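Local atomic coordinates of putative signal recognition particle protein (Chaetomium thermophilum, PDB entry 5CK4), a protein that binds guanine nucleotides as the Arf-like GTPase beta subunit of the signal recognition particle receptor and is probably a switch in protein translocation at secretory membranes. Residues R242-R247 against V274-F279; V165-D170 against A186-D191; Q197-S202 against R207-I212. All blocks are in the same frame, centred on the assembly; numbering follows the deposited sequence. Where two conformers were deposited one is given.

Contact 1. Residues R242-R247 against V274-F279; sequences RIRKTR and VGSKEF
Arg244 reaches from helix 229-249 to the loop 274-279 and carries most of the contact. Its CB lies against Tyr190 of helix 180-201; the first torsion (chi1 70°) sets the course from there, and the extended run from CG to NE carries the guanidinium to the loop. Arg244 NE passes 4.1 Å from Phe279 CB, and that same methylene lies over one face of the guanidinium, offset toward its rim. Arg244 NH1 comes to the edge of the phenyl ring, 3.7 Å from Phe279 CD1, with the two planes nearly perpendicular at 89°. Arg244 NH2 makes an almost straight hydrogen bond (170°) to Ser276 OG, 2.9 Å away and in the guanidinium plane. Glu283 ties the two together, OE2 in a salt bridge to Arg244 NH1 and OE1 hydrogen-bonded with Ser276 OG, and its carboxylate would largely offset the buried charge; Leu271 O also accepts from NH1. Toward the surface the link is looser: one water receives a hydrogen bond from Lys245 NZ and a weak one from Lys277 NZ. The arrangement is that of a buried arginine tying an irregular loop to the flank of a helix in a P-loop GTPase fold, away from the nucleotide.

Contact 2. Residues V165-D170 against A186-D191; sequences VIFLLD and ASYLYD
Phe167, on strand 159-170, points its ring at helix 180-201 and meets Tyr188 and Leu189 there. Its edge is directed at the face of Tyr188 in a T-shaped pair, the centroids 5.6 Å apart and the planes at 75°; Phe167 CE2 makes the nearest approach, 3.9 Å from Tyr188 CD2. Leu189 covers one face of the phenyl ring. Its CD1 sits 4.1 Å from the centroid of the Phe167 ring and only 14° off the ring normal, a CH-pi contact, while Leu189 CB lies 3.9 Å from Phe167 CZ. With Leu189 CG anti to the backbone N, a chi2 of 60° turns CD1 over that face. Farther out, Ile25 of strand 21-25 touches both Phe167 and Tyr188, and Ile216 of strand 214-219 touches Leu189. The Tyr188 ring also takes a cation-pi contact from Arg123. Strand 159-170 and helix 180-201 open a beta-alpha-beta unit of the P-loop GTPase fold, and this is helix-on-sheet packing in its core, with all three touching residues buried. With no hydrogen bond between them, the segments are held by apolar burial, to which the edge-to-face and CH-pi contacts probably add a weak directional preference.

Contact 3. Residues Q197-S202 against R207-I212; sequences QKRFHS and RAPSSI
Arg199 of helix 180-201 inserts its guanidinium between Pro209 and Ile212 of the following loop, and this sandwich is the dense part of the contact. Ile212 CD1 stands over the centre of one face, 3.4 Å from Arg199 CZ, and Pro209 CB lies over the centre of the opposite face, 3.7 Å from Arg199 NH2. The arginine chain is extended from CG to NE, with CG anti to the backbone N (chi1 176°), so that it spans the gap from the helix and delivers the group end-on to Ser210. Both terminal nitrogens donate hydrogen bonds to one carbonyl oxygen, neither of them straight: Arg199 NH1 lies 2.9 Å from Ser210 O, nearly in line with the C=O bond (175°), whereas Arg199 NH2, at 3.0 Å from the same Ser210 O, approaches at 130° and tilted from the carbonyl plane. A weak hydrogen bond from Arg199 NH2 to Ser210 OG, 3.1 Å long, adds the hydroxyl. NE turns instead to the carbonyl oxygen of Asn132, and Pro133 O accepts weakly from NH2, so these two carbonyls take up further N-H groups of the buried guanidinium and would help stabilise its charge.

The loop is the return from helix 180-201 to strand 214-219 in the right-handed beta-alpha-beta crossover that starts with strand 159-170, a connection belonging to the P-loop GTPase fold. Ile212, close to the incoming strand, also rests on Leu162 and Val165 of strand 159-170.

Away from the arginine the packing thins. Pro209 CG meets the helix backbone at Phe200 CA, 3.9 Å away, but the Phe200 ring keeps a greater distance from the loop and takes a cation-pi contact from Arg203. Still farther along, Ala208 is exposed and lies against Arg203.

Helix 180-201 is common to contacts 2 and 3, whose centres are 19 Å apart: its middle packs on the sheet and its C-terminal part on the returning loop. The two meet where Val165 CG2 lies 4.0 Å from Ile212 CG2. Contact 1 joins contact 2 through Tyr190, on another side of the same helix, with Ile243 CG2 3.6 Å from Tyr190 CE2; it does not touch contact 3, the nearest atoms being about 7 Å apart. Contact 2 is also the one near the nucleotide. The side chain of Tyr188 comes within about 9 Å of bound GDP, about 7 Å of the side chain of GDP-binding Lys32 and about 5 Å of Gly118, which binds GTP in another structure of this protein, whereas contacts 1 and 3 lie away from the site.

Contact 1. Residues R242-R247 against V274-F279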
loop_
_atom_site.group_PDB
_atom_site.type_symbol
_atom_site.label_atom_id
_atom_site.label_comp_id
_atom_site.label_asym_id
_atom_site.label_seq_id
_atom_site.Cartn_x
_atom_site.Cartn_y
_atom_site.Cartn_z
ATOM N N ARG A 242 8.766 -6.334 -15.243
ATOM C CA ARG A 242 9.839 -7.320 -15.364
ATOM C C ARG A 242 9.477 -8.607 -14.609
ATOM O O ARG A 242 9.695 -9.716 -15.108
ATOM C CB ARG A 242 11.161 -6.771 -14.819
ATOM C CG ARG A 242 12.311 -7.743 -15.021
ATOM C CD ARG A 242 13.589 -7.294 -14.327
ATOM N NE ARG A 242 13.414 -7.281 -12.879
ATOM C CZ ARG A 242 13.547 -8.349 -12.096
ATOM N NH1 ARG A 242 13.874 -9.526 -12.617
ATOM N NH2 ARG A 242 13.355 -8.239 -10.787
ATOM N N ILE A 243 8.940 -8.446 -13.404
ATOM C CA ILE A 243 8.554 -9.590 -12.572
ATOM C C ILE A 243 7.493 -10.453 -13.248
ATOM O O ILE A 243 7.640 -11.671 -13.345
ATOM C CB ILE A 243 8.033 -9.134 -11.182
ATOM C CG1 ILE A 243 9.163 -8.465 -10.398
ATOM C CG2 ILE A 243 7.475 -10.332 -10.382
ATOM C CD1 ILE A 243 8.690 -7.663 -9.196
ATOM N N ARG A 244 6.420 -9.833 -13.722
ATOM C CA ARG A 244 5.355 -10.631 -14.327
ATOM C C ARG A 244 5.831 -11.331 -15.593
ATOM O O ARG A 244 5.424 -12.464 -15.865
ATOM C CB ARG A 244 4.082 -9.811 -14.575
ATOM C CG ARG A 244 4.180 -8.754 -15.683
ATOM C CD ARG A 244 2.834 -8.057 -15.887
ATOM N NE ARG A 244 2.847 -7.135 -17.024
ATOM C CZ ARG A 244 1.790 -6.434 -17.417
ATOM N NH1 ARG A 244 0.635 -6.569 -16.770
ATOM N NH2 ARG A 244 1.882 -5.615 -18.466
ATOM N N LYS A 245 6.711 -10.676 -16.350
ATOM C CA LYS A 245 7.262 -11.285 -17.573
ATOM C C LYS A 245 8.175 -12.470 -17.282
ATOM O O LYS A 245 8.108 -13.504 -17.951
ATOM C CB LYS A 245 8.034 -10.247 -18.398
ATOM C CG LYS A 245 8.640 -10.808 -19.658
ATOM C CD LYS A 245 7.551 -11.238 -20.635
ATOM C CE LYS A 245 6.611 -10.082 -20.936
ATOM N NZ LYS A 245 5.938 -10.212 -22.244
ATOM N N THR A 246 9.040 -12.314 -16.285
ATOM C CA THR A 246 9.937 -13.390 -15.883
ATOM C C THR A 246 9.155 -14.567 -15.312
ATOM O O THR A 246 9.496 -15.725 -15.549
ATOM C CB THR A 246 10.955 -12.913 -14.833
ATOM O OG1 THR A 246 11.687 -11.799 -15.356
ATOM C CG2 THR A 246 11.933 -14.026 -14.494
ATOM N N ARG A 247 8.100 -14.274 -14.562
ATOM C CA ARG A 247 7.326 -15.342 -13.954
ATOM C C ARG A 247 6.524 -16.088 -15.002
ATOM O O ARG A 247 6.410 -17.306 -14.944
ATOM C CB ARG A 247 6.437 -14.818 -12.829
ATOM C CG ARG A 247 7.245 -14.375 -11.624
ATOM C CD ARG A 247 6.384 -14.050 -10.411
ATOM N NE ARG A 247 7.215 -13.498 -9.343
ATOM C CZ ARG A 247 6.754 -13.059 -8.176
ATOM N NH1 ARG A 247 5.455 -13.115 -7.911
ATOM N NH2 ARG A 247 7.596 -12.562 -7.275
ATOM N N VAL A 274 -4.577 -9.162 -18.797
ATOM C CA VAL A 274 -4.080 -10.262 -19.624
ATOM C C VAL A 274 -3.358 -9.813 -20.898
ATOM O O VAL A 274 -2.290 -10.337 -21.233
ATOM C CB VAL A 274 -5.226 -11.244 -19.979
ATOM C CG1 VAL A 274 -6.490 -10.480 -20.332
ATOM C CG2 VAL A 274 -4.821 -12.174 -21.114
ATOM N N GLY A 275 -3.923 -8.834 -21.598
ATOM C CA GLY A 275 -3.346 -8.397 -22.858
ATOM C C GLY A 275 -2.421 -7.195 -22.772
ATOM O O GLY A 275 -2.037 -6.628 -23.795
ATOM N N SER A 276 -2.059 -6.804 -21.557
ATOM C CA SER A 276 -1.175 -5.657 -21.357
ATOM C C SER A 276 0.259 -5.955 -21.813
ATOM O O SER A 276 0.835 -6.988 -21.455
ATOM C CB SER A 276 -1.187 -5.251 -19.891
ATOM O OG SER A 276 -0.322 -4.165 -19.629
ATOM N N LYS A 277 0.831 -5.044 -22.597
ATOM C CA LYS A 277 2.189 -5.224 -23.116
ATOM C C LYS A 277 3.237 -4.387 -22.381
ATOM O O LYS A 277 4.439 -4.579 -22.565
ATOM C CB LYS A 277 2.232 -4.931 -24.618
ATOM C CG LYS A 277 1.373 -5.871 -25.449
ATOM C CD LYS A 277 1.731 -7.325 -25.191
ATOM C CE LYS A 277 0.831 -8.266 -25.984
ATOM N NZ LYS A 277 0.936 -9.678 -25.505
ATOM N N GLU A 278 2.776 -3.430 -21.584
ATOM C CA GLU A 278 3.657 -2.648 -20.721
ATOM C C GLU A 278 2.864 -2.283 -19.483
ATOM O O GLU A 278 1.832 -1.613 -19.594
ATOM C CB GLU A 278 4.164 -1.376 -21.429
ATOM C CG GLU A 278 5.233 -1.616 -22.495
ATOM C CD GLU A 278 5.908 -0.339 -23.007
ATOM O OE1 GLU A 278 5.632 0.747 -22.454
ATOM O OE2 GLU A 278 6.724 -0.428 -23.959
ATOM N N PHE A 279 3.337 -2.727 -18.314
ATOM C CA PHE A 279 2.606 -2.509 -17.080
ATOM C C PHE A 279 2.467 -1.033 -16.737
ATOM O O PHE A 279 3.446 -0.298 -16.777
ATOM C CB PHE A 279 3.240 -3.218 -15.871
ATOM C CG PHE A 279 2.429 -3.049 -14.621
ATOM C CD1 PHE A 279 1.330 -3.874 -14.382
ATOM C CD2 PHE A 279 2.725 -2.030 -13.703
ATOM C CE1 PHE A 279 0.549 -3.718 -13.244
ATOM C CE2 PHE A 279 1.952 -1.864 -12.570
ATOM C CZ PHE A 279 0.858 -2.704 -12.333
HETATM O O HOH W 1 5.769 -6.849 -23.034
HETATM O O HOH W 2 3.472 -9.615 -23.228
#

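Contact 2. Residues V165-D170 against A186-D191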
loop_
_atom_site.group_PDB
_atom_site.type_symbol
_atom_site.label_atom_id
_atom_site.label_comp_id
_atom_site.label_asym_id
_atom_site.label_seq_id
_atom_site.Cartn_x
_atom_site.Cartn_y
_atom_site.Cartn_z
ATOM N N VAL A 165 -5.397 0.904 1.478
ATOM C CA VAL A 165 -4.044 0.485 1.802
ATOM C C VAL A 165 -3.094 1.630 1.500
ATOM O O VAL A 165 -3.180 2.246 0.445
ATOM C CB VAL A 165 -3.632 -0.720 0.925
ATOM C CG1 VAL A 165 -2.103 -0.983 1.010
ATOM C CG2 VAL A 165 -4.415 -1.947 1.323
ATOM N N ILE A 166 -2.200 1.937 2.431
ATOM C CA ILE A 166 -1.067 2.784 2.087
ATOM C C ILE A 166 0.178 1.902 2.020
ATOM O O ILE A 166 0.512 1.212 2.997
ATOM C CB ILE A 166 -0.852 3.898 3.124
ATOM C CG1 ILE A 166 -2.040 4.861 3.145
ATOM C CG2 ILE A 166 0.452 4.650 2.825
ATOM C CD1 ILE A 166 -1.968 5.900 4.305
ATOM N N PHE A 167 0.838 1.876 0.864
ATOM C CA PHE A 167 2.103 1.151 0.742
ATOM C C PHE A 167 3.245 2.168 0.812
ATOM O O PHE A 167 3.459 2.934 -0.139
ATOM C CB PHE A 167 2.165 0.376 -0.572
ATOM C CG PHE A 167 3.400 -0.484 -0.709
ATOM C CD1 PHE A 167 4.588 0.045 -1.212
ATOM C CD2 PHE A 167 3.383 -1.816 -0.299
ATOM C CE1 PHE A 167 5.725 -0.748 -1.320
ATOM C CE2 PHE A 167 4.515 -2.612 -0.416
ATOM C CZ PHE A 167 5.681 -2.081 -0.923
ATOM N N LEU A 168 3.967 2.176 1.933
ATOM C CA LEU A 168 5.014 3.172 2.173
ATOM C C LEU A 168 6.379 2.620 1.785
ATOM O O LEU A 168 6.703 1.487 2.104
ATOM C CB LEU A 168 5.037 3.565 3.642
ATOM C CG LEU A 168 5.756 4.835 4.126
ATOM C CD1 LEU A 168 5.021 6.095 3.670
ATOM C CD2 LEU A 168 5.841 4.813 5.638
ATOM N N LEU A 169 7.178 3.440 1.104
ATOM C CA LEU A 169 8.547 3.078 0.752
ATOM C C LEU A 169 9.476 4.272 0.981
ATOM O O LEU A 169 9.026 5.427 1.030
ATOM C CB LEU A 169 8.643 2.581 -0.707
ATOM C CG LEU A 169 8.187 3.558 -1.822
ATOM C CD1 LEU A 169 9.327 4.520 -2.250
ATOM C CD2 LEU A 169 7.669 2.785 -3.021
ATOM N N ASP A 170 10.768 3.975 1.098
ATOM C CA ASP A 170 11.810 4.982 1.248
ATOM C C ASP A 170 12.252 5.437 -0.145
ATOM O O ASP A 170 12.950 4.706 -0.842
ATOM C CB ASP A 170 12.980 4.360 2.034
ATOM C CG ASP A 170 14.093 5.342 2.327
ATOM O OD1 ASP A 170 14.174 6.396 1.663
ATOM O OD2 ASP A 170 14.909 5.050 3.227
ATOM N N ALA A 186 9.610 -3.766 -4.772
ATOM C CA ALA A 186 8.648 -4.063 -5.838
ATOM C C ALA A 186 8.082 -5.473 -5.698
ATOM O O ALA A 186 6.944 -5.726 -6.049
ATOM C CB ALA A 186 9.296 -3.906 -7.196
ATOM N N SER A 187 8.901 -6.397 -5.214
ATOM C CA SER A 187 8.440 -7.761 -4.987
ATOM C C SER A 187 7.288 -7.790 -3.974
ATOM O O SER A 187 6.295 -8.487 -4.166
ATOM C CB SER A 187 9.604 -8.641 -4.529
ATOM O OG SER A 187 9.171 -9.965 -4.338
ATOM N N TYR A 188 7.428 -7.028 -2.897
ATOM C CA TYR A 188 6.369 -6.894 -1.894
ATOM C C TYR A 188 5.134 -6.239 -2.492
ATOM O O TYR A 188 4.009 -6.732 -2.329
ATOM C CB TYR A 188 6.868 -6.064 -0.714
ATOM C CG TYR A 188 6.026 -6.136 0.545
ATOM C CD1 TYR A 188 4.897 -6.951 0.627
ATOM C CD2 TYR A 188 6.372 -5.383 1.657
ATOM C CE1 TYR A 188 4.130 -7.002 1.789
ATOM C CE2 TYR A 188 5.619 -5.421 2.811
ATOM C CZ TYR A 188 4.501 -6.238 2.875
ATOM O OH TYR A 188 3.779 -6.279 4.054
ATOM N N LEU A 189 5.343 -5.129 -3.194
ATOM C CA LEU A 189 4.227 -4.437 -3.842
ATOM C C LEU A 189 3.514 -5.356 -4.840
ATOM O O LEU A 189 2.270 -5.364 -4.934
ATOM C CB LEU A 189 4.731 -3.161 -4.535
ATOM C CG LEU A 189 3.676 -2.351 -5.301
ATOM C CD1 LEU A 189 2.555 -1.895 -4.366
ATOM C CD2 LEU A 189 4.365 -1.161 -5.939
ATOM N N TYR A 190 4.289 -6.134 -5.591
ATOM C CA TYR A 190 3.701 -7.095 -6.517
ATOM C C TYR A 190 2.700 -8.000 -5.794
ATOM O O TYR A 190 1.574 -8.167 -6.255
ATOM C CB TYR A 190 4.794 -7.942 -7.202
ATOM C CG TYR A 190 4.316 -8.770 -8.399
ATOM C CD1 TYR A 190 3.647 -9.978 -8.222
ATOM C CD2 TYR A 190 4.552 -8.348 -9.701
ATOM C CE1 TYR A 190 3.213 -10.734 -9.319
ATOM C CE2 TYR A 190 4.132 -9.102 -10.796
ATOM C CZ TYR A 190 3.464 -10.287 -10.600
ATOM O OH TYR A 190 3.042 -11.038 -11.691
ATOM N N ASP A 191 3.113 -8.570 -4.661
ATOM C CA ASP A 191 2.253 -9.475 -3.901
ATOM C C ASP A 191 1.019 -8.778 -3.346
ATOM O O ASP A 191 -0.058 -9.364 -3.292
ATOM C CB ASP A 191 3.014 -10.134 -2.740
ATOM C CG ASP A 191 4.036 -11.149 -3.209
ATOM O OD1 ASP A 191 3.890 -11.665 -4.334
ATOM O OD2 ASP A 191 4.988 -11.421 -2.445
#

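Contact 3. Residues Q197-S202 against R207-I212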
loop_
_atom_site.group_PDB
_atom_site.type_symbol
_atom_site.label_atom_id
_atom_site.label_comp_id
_atom_site.label_asym_id
_atom_site.label_seq_id
_atom_site.Cartn_x
_atom_site.Cartn_y
_atom_site.Cartn_z
ATOM N N GLN A 197 -5.952 -8.227 -6.573
ATOM C CA GLN A 197 -6.442 -8.650 -7.882
ATOM C C GLN A 197 -7.161 -9.995 -7.778
ATOM O O GLN A 197 -8.212 -10.193 -8.395
ATOM C CB GLN A 197 -5.299 -8.738 -8.892
ATOM C CG GLN A 197 -5.726 -9.203 -10.293
ATOM C CD GLN A 197 -4.571 -9.163 -11.284
ATOM O OE1 GLN A 197 -3.802 -8.205 -11.313
ATOM N NE2 GLN A 197 -4.425 -10.221 -12.078
ATOM N N LYS A 198 -6.595 -10.920 -7.003
ATOM C CA LYS A 198 -7.219 -12.235 -6.826
ATOM C C LYS A 198 -8.526 -12.093 -6.063
ATOM O O LYS A 198 -9.501 -12.811 -6.326
ATOM C CB LYS A 198 -6.298 -13.186 -6.068
ATOM C CG LYS A 198 -5.081 -13.634 -6.845
ATOM C CD LYS A 198 -4.198 -14.516 -5.977
ATOM C CE LYS A 198 -3.041 -15.053 -6.774
ATOM N NZ LYS A 198 -2.362 -16.182 -6.085
ATOM N N ARG A 199 -8.538 -11.162 -5.111
ATOM C CA ARG A 199 -9.755 -10.841 -4.368
ATOM C C ARG A 199 -10.877 -10.397 -5.314
ATOM O O ARG A 199 -12.006 -10.865 -5.203
ATOM C CB ARG A 199 -9.472 -9.751 -3.337
ATOM C CG ARG A 199 -10.692 -9.279 -2.562
ATOM C CD ARG A 199 -10.314 -8.166 -1.587
ATOM N NE ARG A 199 -11.476 -7.604 -0.899
ATOM C CZ ARG A 199 -12.038 -6.448 -1.230
ATOM N NH1 ARG A 199 -11.539 -5.739 -2.234
ATOM N NH2 ARG A 199 -13.079 -5.991 -0.559
ATOM N N PHE A 200 -10.559 -9.492 -6.240
ATOM C CA PHE A 200 -11.541 -9.007 -7.213
ATOM C C PHE A 200 -12.105 -10.162 -8.031
ATOM O O PHE A 200 -13.283 -10.185 -8.380
ATOM C CB PHE A 200 -10.913 -7.969 -8.148
ATOM C CG PHE A 200 -11.801 -7.571 -9.300
ATOM C CD1 PHE A 200 -12.751 -6.569 -9.149
ATOM C CD2 PHE A 200 -11.679 -8.191 -10.538
ATOM C CE1 PHE A 200 -13.569 -6.196 -10.213
ATOM C CE2 PHE A 200 -12.493 -7.823 -11.599
ATOM C CZ PHE A 200 -13.436 -6.820 -11.434
ATOM N N HIS A 201 -11.247 -11.125 -8.333
ATOM C CA HIS A 201 -11.627 -12.237 -9.191
ATOM C C HIS A 201 -12.362 -13.378 -8.491
ATOM O O HIS A 201 -12.915 -14.258 -9.142
ATOM C CB HIS A 201 -10.397 -12.759 -9.919
ATOM C CG HIS A 201 -10.019 -11.929 -11.103
ATOM N ND1 HIS A 201 -8.758 -11.409 -11.277
ATOM C CD2 HIS A 201 -10.751 -11.512 -12.164
ATOM C CE1 HIS A 201 -8.722 -10.716 -12.401
ATOM N NE2 HIS A 201 -9.916 -10.772 -12.964
ATOM N N SER A 202 -12.375 -13.356 -7.170
ATOM C CA SER A 202 -13.022 -14.415 -6.403
ATOM C C SER A 202 -14.525 -14.170 -6.330
ATOM O O SER A 202 -14.971 -13.231 -5.666
ATOM C CB SER A 202 -12.426 -14.484 -4.993
ATOM O OG SER A 202 -13.173 -15.390 -4.192
ATOM N N ARG A 207 -21.301 -11.059 -7.224
ATOM C CA ARG A 207 -21.087 -9.654 -6.878
ATOM C C ARG A 207 -19.620 -9.273 -6.655
ATOM O O ARG A 207 -18.851 -10.019 -6.048
ATOM C CB ARG A 207 -21.946 -9.258 -5.674
ATOM C CG ARG A 207 -23.447 -9.372 -5.941
ATOM C CD ARG A 207 -23.829 -8.640 -7.228
ATOM N NE ARG A 207 -25.262 -8.711 -7.519
ATOM C CZ ARG A 207 -25.842 -8.135 -8.569
ATOM N NH1 ARG A 207 -25.115 -7.443 -9.437
ATOM N NH2 ARG A 207 -27.150 -8.251 -8.757
ATOM N N ALA A 208 -19.243 -8.104 -7.164
ATOM C CA ALA A 208 -17.898 -7.581 -6.985
ATOM C C ALA A 208 -17.701 -7.137 -5.541
ATOM O O ALA A 208 -18.620 -6.605 -4.918
ATOM C CB ALA A 208 -17.645 -6.418 -7.942
ATOM N N PRO A 209 -16.501 -7.367 -4.996
ATOM C CA PRO A 209 -16.204 -6.925 -3.632
ATOM C C PRO A 209 -16.089 -5.404 -3.568
ATOM O O PRO A 209 -15.984 -4.741 -4.597
ATOM C CB PRO A 209 -14.846 -7.566 -3.352
ATOM C CG PRO A 209 -14.204 -7.670 -4.703
ATOM C CD PRO A 209 -15.345 -8.030 -5.625
ATOM N N SER A 210 -16.118 -4.862 -2.357
ATOM C CA SER A 210 -15.964 -3.431 -2.150
ATOM C C SER A 210 -14.559 -3.025 -2.592
ATOM O O SER A 210 -13.637 -3.832 -2.552
ATOM C CB SER A 210 -16.167 -3.101 -0.673
ATOM O OG SER A 210 -15.160 -3.725 0.113
ATOM N N SER A 211 -14.397 -1.780 -3.018
ATOM C CA SER A 211 -13.104 -1.325 -3.509
ATOM C C SER A 211 -12.137 -1.070 -2.366
ATOM O O SER A 211 -12.532 -0.611 -1.294
ATOM C CB SER A 211 -13.264 -0.054 -4.348
ATOM O OG SER A 211 -13.832 -0.358 -5.608
ATOM N N ILE A 212 -10.871 -1.400 -2.598
ATOM C CA ILE A 212 -9.810 -1.061 -1.674
ATOM C C ILE A 212 -8.707 -0.375 -2.475
ATOM O O ILE A 212 -7.851 -1.037 -3.050
ATOM C CB ILE A 212 -9.268 -2.306 -0.940
ATOM C CG1 ILE A 212 -10.398 -3.006 -0.178
ATOM C CG2 ILE A 212 -8.161 -1.923 0.047
ATOM C CD1 ILE A 212 -9.972 -4.317 0.458
#